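Local atomic coordinates of beta-ketoacyl synthase (Burkholderia phymatum, PDB entry 4EWG), a protein that probably catalyses the condensation that forms 3-oxoacyl groups on acyl carrier protein. Residues T17-R22 and A28-G33; R52-L57 and E196-P201. One frame throughout, in Å; residues are numbered along the deposited sequence.

Contact 1. Residues T17-R22 and A28-G33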
loop_
_atom_site.group_PDB
_atom_site.type_symbol
_atom_site.label_atom_id
_atom_site.label_comp_id
_atom_site.label_asym_id
_atom_site.label_seq_id
_atom_site.Cartn_x
_atom_site.Cartn_y
_atom_site.Cartn_z
ATOM N N THR A 17 -14.948 7.829 -15.401
ATOM C CA THR A 17 -14.785 9.216 -14.913
ATOM C C THR A 17 -16.056 10.050 -15.039
ATOM O O THR A 17 -16.982 9.669 -15.744
ATOM C CB THR A 17 -13.683 10.000 -15.703
ATOM O OG1 THR A 17 -14.255 10.585 -16.880
ATOM C CG2 THR A 17 -12.457 9.102 -16.080
ATOM N N ALA A 18 -16.070 11.222 -14.385
ATOM C CA ALA A 18 -17.258 12.092 -14.391
ATOM C C ALA A 18 -17.568 12.587 -15.806
ATOM O O ALA A 18 -18.718 13.001 -16.103
ATOM C CB ALA A 18 -17.082 13.255 -13.439
ATOM N N LEU A 19 -16.564 12.523 -16.688
ATOM C CA LEU A 19 -16.732 12.974 -18.070
ATOM C C LEU A 19 -16.938 11.828 -19.023
ATOM O O LEU A 19 -17.080 12.062 -20.226
ATOM C CB LEU A 19 -15.523 13.819 -18.536
ATOM C CG LEU A 19 -15.307 15.179 -17.863
ATOM C CD1 LEU A 19 -14.334 16.040 -18.666
ATOM C CD2 LEU A 19 -16.613 15.910 -17.679
ATOM N N GLY A 20 -16.941 10.600 -18.514
ATOM C CA GLY A 20 -17.226 9.409 -19.344
ATOM C C GLY A 20 -16.038 8.476 -19.348
ATOM O O GLY A 20 -15.077 8.700 -18.580
ATOM N N SER A 21 -16.115 7.423 -20.194
ATOM C CA SER A 21 -15.010 6.471 -20.394
ATOM C C SER A 21 -14.246 6.621 -21.692
ATOM O O SER A 21 -13.027 6.582 -21.681
ATOM C CB SER A 21 -15.473 5.057 -20.263
ATOM O OG SER A 21 -15.581 4.745 -18.882
ATOM N N ARG A 22 -14.921 6.808 -22.800
ATOM C CA ARG A 22 -14.204 6.935 -24.077
ATOM C C ARG A 22 -13.544 8.305 -24.176
ATOM O O ARG A 22 -14.099 9.295 -23.712
ATOM C CB ARG A 22 -15.143 6.778 -25.256
ATOM C CG ARG A 22 -15.913 5.471 -25.328
ATOM C CD ARG A 22 -17.080 5.645 -26.273
ATOM N NE ARG A 22 -16.668 6.070 -27.619
ATOM C CZ ARG A 22 -16.211 5.248 -28.583
ATOM N NH1 ARG A 22 -16.055 3.942 -28.358
ATOM N NH2 ARG A 22 -15.896 5.735 -29.790
ATOM N N ALA A 28 -14.760 15.896 -25.944
ATOM C CA ALA A 28 -15.902 16.774 -26.222
ATOM C C ALA A 28 -16.298 17.545 -24.954
ATOM O O ALA A 28 -16.546 18.742 -25.002
ATOM C CB ALA A 28 -17.080 15.964 -26.782
ATOM N N ALA A 29 -16.282 16.868 -23.805
ATOM C CA ALA A 29 -16.591 17.523 -22.540
ATOM C C ALA A 29 -15.536 18.574 -22.181
ATOM O O ALA A 29 -15.868 19.706 -21.880
ATOM C CB ALA A 29 -16.726 16.508 -21.424
ATOM N N LEU A 30 -14.271 18.195 -22.221
ATOM C CA LEU A 30 -13.212 19.146 -21.979
ATOM C C LEU A 30 -13.443 20.365 -22.866
ATOM O O LEU A 30 -13.521 21.506 -22.374
ATOM C CB LEU A 30 -11.850 18.532 -22.254
ATOM C CG LEU A 30 -11.345 17.450 -21.292
ATOM C CD1 LEU A 30 -10.034 16.862 -21.812
ATOM C CD2 LEU A 30 -11.170 17.989 -19.879
ATOM N N LYS A 31 -13.624 20.127 -24.158
ATOM C CA LYS A 31 -13.836 21.229 -25.103
ATOM C C LYS A 31 -15.020 22.099 -24.755
ATOM O O LYS A 31 -14.961 23.296 -24.936
ATOM C CB LYS A 31 -14.025 20.710 -26.536
ATOM C CG LYS A 31 -12.705 20.452 -27.209
ATOM C CD LYS A 31 -12.808 20.226 -28.699
ATOM C CE LYS A 31 -11.399 20.097 -29.259
ATOM N NZ LYS A 31 -11.371 19.209 -30.441
ATOM N N ALA A 32 -16.105 21.488 -24.298
ATOM C CA ALA A 32 -17.325 22.223 -24.005
ATOM C C ALA A 32 -17.194 23.100 -22.746
ATOM O O ALA A 32 -18.082 23.904 -22.460
ATOM C CB ALA A 32 -18.517 21.270 -23.897
ATOM N N GLY A 33 -16.096 22.963 -22.002
ATOM C CA GLY A 33 -15.756 23.920 -20.919
ATOM C C GLY A 33 -16.656 24.018 -19.685
ATOM O O GLY A 33 -16.592 25.004 -18.968
#
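L19 reaches across to the helix of A28-G33 and meets A29 with both branches of its isobutyl group: CD1 of L19 lies 3.7 Å from CB of A29, and CD2 of L19 lies 3.8 Å from the same methyl. The single CB of A29 therefore faces the forked end of the leucine. One branch goes further, since CD1 of L19 also touches CD2 of L30 at 3.9 Å, and the two leucine side chains cross at about a right angle. Both carry CG opposite the carbonyl carbon (chi1 -67° in L19, -70° in L30); for L30, whose CB does not start out toward the loop, the reach of the branched end brings CD2 to the contact. The chain reversal that presents L19 is a type I beta turn from T17 to G20, between strand 8-16 of the large mixed sheet and helix 23-32, so the contact packs the strand-to-helix connection back onto the last turn of the helix it leads into. T17 fixes the turn from within. Its OG1 accepts from N of L19 at 3.0 Å, with an N-H...O angle of 141°, which makes an ST turn, and it donates to O of G20 at 2.7 Å, in the carbonyl plane and on a lone pair. The backbone closes the same turn through N of G20 and O of T17, 2.9 Å apart. R22 then stands at the N-cap position of the helix, and at the far end G33, with positive phi, leaves helical geometry while its N still bonds O of L30 at 3.0 Å. Around the leucines, W351 of helix 344-358 and V337 of helix 334-337 touch L19, whereas Y336 touches L30.

Contact 2. Residues R52-L57 and E196-P201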
loop_
_atom_site.group_PDB
_atom_site.type_symbol
_atom_site.label_atom_id
_atom_site.label_comp_id
_atom_site.label_asym_id
_atom_site.label_seq_id
_atom_site.Cartn_x
_atom_site.Cartn_y
_atom_site.Cartn_z
ATOM N N ARG A 52 -21.219 21.601 0.215
ATOM C CA ARG A 52 -22.255 20.819 -0.442
ATOM C C ARG A 52 -21.899 20.571 -1.921
ATOM O O ARG A 52 -22.787 20.458 -2.769
ATOM C CB ARG A 52 -23.606 21.547 -0.324
ATOM C CG ARG A 52 -24.143 21.606 1.099
ATOM C CD ARG A 52 -24.547 20.220 1.561
ATOM N NE ARG A 52 -25.055 20.213 2.925
ATOM C CZ ARG A 52 -24.313 20.083 4.016
ATOM N NH1 ARG A 52 -23.002 19.958 3.933
ATOM N NH2 ARG A 52 -24.893 20.090 5.202
ATOM N N LEU A 53 -20.606 20.493 -2.226
ATOM C CA LEU A 53 -20.154 20.294 -3.620
ATOM C C LEU A 53 -19.412 18.972 -3.808
ATOM O O LEU A 53 -18.678 18.548 -2.919
ATOM C CB LEU A 53 -19.218 21.432 -4.030
ATOM C CG LEU A 53 -19.757 22.853 -3.860
ATOM C CD1 LEU A 53 -18.642 23.881 -4.034
ATOM C CD2 LEU A 53 -20.872 23.053 -4.861
ATOM N N ALA A 54 -19.604 18.344 -4.971
ATOM C CA ALA A 54 -18.837 17.163 -5.378
ATOM C C ALA A 54 -18.881 17.073 -6.883
ATOM O O ALA A 54 -19.700 17.759 -7.520
ATOM C CB ALA A 54 -19.421 15.888 -4.784
ATOM N N ALA A 55 -18.019 16.213 -7.444
ATOM C CA ALA A 55 -18.029 15.867 -8.879
ATOM C C ALA A 55 -18.274 14.356 -9.047
ATOM O O ALA A 55 -17.334 13.589 -9.348
ATOM C CB ALA A 55 -16.698 16.252 -9.524
ATOM N N PRO A 56 -19.514 13.908 -8.821
ATOM C CA PRO A 56 -19.797 12.463 -8.880
ATOM C C PRO A 56 -19.775 11.892 -10.288
ATOM O O PRO A 56 -19.823 12.645 -11.257
ATOM C CB PRO A 56 -21.228 12.376 -8.325
ATOM C CG PRO A 56 -21.832 13.696 -8.695
ATOM C CD PRO A 56 -20.711 14.673 -8.441
ATOM N N LEU A 57 -19.673 10.570 -10.399
ATOM C CA LEU A 57 -19.961 9.917 -11.647
ATOM C C LEU A 57 -21.442 10.150 -11.925
ATOM O O LEU A 57 -22.246 10.093 -11.023
ATOM C CB LEU A 57 -19.674 8.416 -11.575
ATOM C CG LEU A 57 -18.235 7.984 -11.408
ATOM C CD1 LEU A 57 -18.209 6.459 -11.488
ATOM C CD2 LEU A 57 -17.393 8.618 -12.506
ATOM N N GLU A 196 -11.332 5.706 -6.465
ATOM C CA GLU A 196 -11.999 6.186 -5.278
ATOM C C GLU A 196 -13.515 6.218 -5.488
ATOM O O GLU A 196 -13.997 6.516 -6.603
ATOM C CB GLU A 196 -11.535 7.587 -4.904
ATOM C CG GLU A 196 -11.635 7.839 -3.404
ATOM C CD GLU A 196 -10.461 7.207 -2.656
ATOM O OE1 GLU A 196 -10.681 6.288 -1.815
ATOM O OE2 GLU A 196 -9.316 7.640 -2.924
ATOM N N GLU A 197 -14.262 5.928 -4.413
ATOM C CA GLU A 197 -15.705 6.080 -4.441
ATOM C C GLU A 197 -16.069 7.309 -3.626
ATOM O O GLU A 197 -15.453 7.581 -2.640
ATOM C CB GLU A 197 -16.407 4.812 -3.946
ATOM C CG GLU A 197 -16.429 4.582 -2.443
ATOM C CD GLU A 197 -16.913 3.161 -2.078
ATOM O OE1 GLU A 197 -16.309 2.162 -2.527
ATOM O OE2 GLU A 197 -17.863 3.035 -1.314
ATOM N N LEU A 198 -17.026 8.076 -4.098
ATOM C CA LEU A 198 -17.436 9.304 -3.427
ATOM C C LEU A 198 -18.214 8.915 -2.186
ATOM O O LEU A 198 -19.107 8.070 -2.244
ATOM C CB LEU A 198 -18.317 10.174 -4.345
ATOM C CG LEU A 198 -18.798 11.540 -3.796
ATOM C CD1 LEU A 198 -17.604 12.490 -3.492
ATOM C CD2 LEU A 198 -19.839 12.204 -4.736
ATOM N N SER A 199 -17.875 9.531 -1.068
ATOM C CA SER A 199 -18.674 9.383 0.140
ATOM C C SER A 199 -18.543 10.621 1.027
ATOM O O SER A 199 -17.630 11.431 0.858
ATOM C CB SER A 199 -18.227 8.165 0.936
ATOM O OG SER A 199 -16.965 8.416 1.535
ATOM N N GLY A 200 -19.455 10.741 1.985
ATOM C CA GLY A 200 -19.412 11.834 2.936
ATOM C C GLY A 200 -18.091 11.857 3.700
ATOM O O GLY A 200 -17.434 12.880 3.765
ATOM N N PRO A 201 -17.705 10.720 4.261
ATOM C CA PRO A 201 -16.430 10.625 4.944
ATOM C C PRO A 201 -15.245 11.018 4.088
ATOM O O PRO A 201 -14.331 11.662 4.589
ATOM C CB PRO A 201 -16.342 9.148 5.332
ATOM C CG PRO A 201 -17.757 8.747 5.481
ATOM C CD PRO A 201 -18.502 9.494 4.416
#
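A54 and P56 receive one side chain from E196-P201, that of L198, and the CA atoms of P56 and L198, 6.7 Å apart, are the nearest pair of CA atoms across the two segments. Along R52-L57, A54 pairs through its backbone with R38 in a two-stranded antiparallel sheet formed by strands 38-39 and 53-54, and R52 makes a backbone bond with M40 beside it. From A54 the CB points toward L198 and lies 3.7 Å from its CD2; CD1 of L198 is slightly more distant, at 4.1 Å from CB of A54. A55 turns its methyl away, and its backbone bonds V235. P56 then adds its CB, 3.9 Å from CD2 of L198, so that this methyl sits against both residues. The conformation of L198 accounts for this reach: CG extends opposite the backbone N (chi1 -178°), which brings its CD1 and CD2 methyls up to R52-L57. E237 links the two backbones, its OE2 taking the N-H of L57 and its OE1 that of L198. Beyond L198, OG of S199 caps the N of A202 at the start of helix 200-207. The arrangement joins the small two-stranded antiparallel sheet 38-39/53-54 to the loop that follows strand 189-196 of the large mixed sheet, within the N-terminal half of the ketosynthase (thiolase-like) fold.

In the fold
Contact 1 closes before contact 2 opens along the chain, and their centres are about 18 Å apart, and about 16 and 15 Å from the centre of the chain. They nevertheless meet: CD2 of L57 packs on the backbone of T17 and A18, and CB of A18 lies 3.6 Å from O of P56. The large mixed sheet relates them, because T17-R22 follows its strand 8-16 and E196-P201 runs on from its strand 189-196, with strand 238-246 between those two. One segment of each contact thus leaves this sheet at a strand end, the other belonging to helix 23-32 or strand 53-54, all within the N-terminal ketosynthase domain. P201 also packs on F122 of the second subunit, placing contact 2 beside the dimer interface.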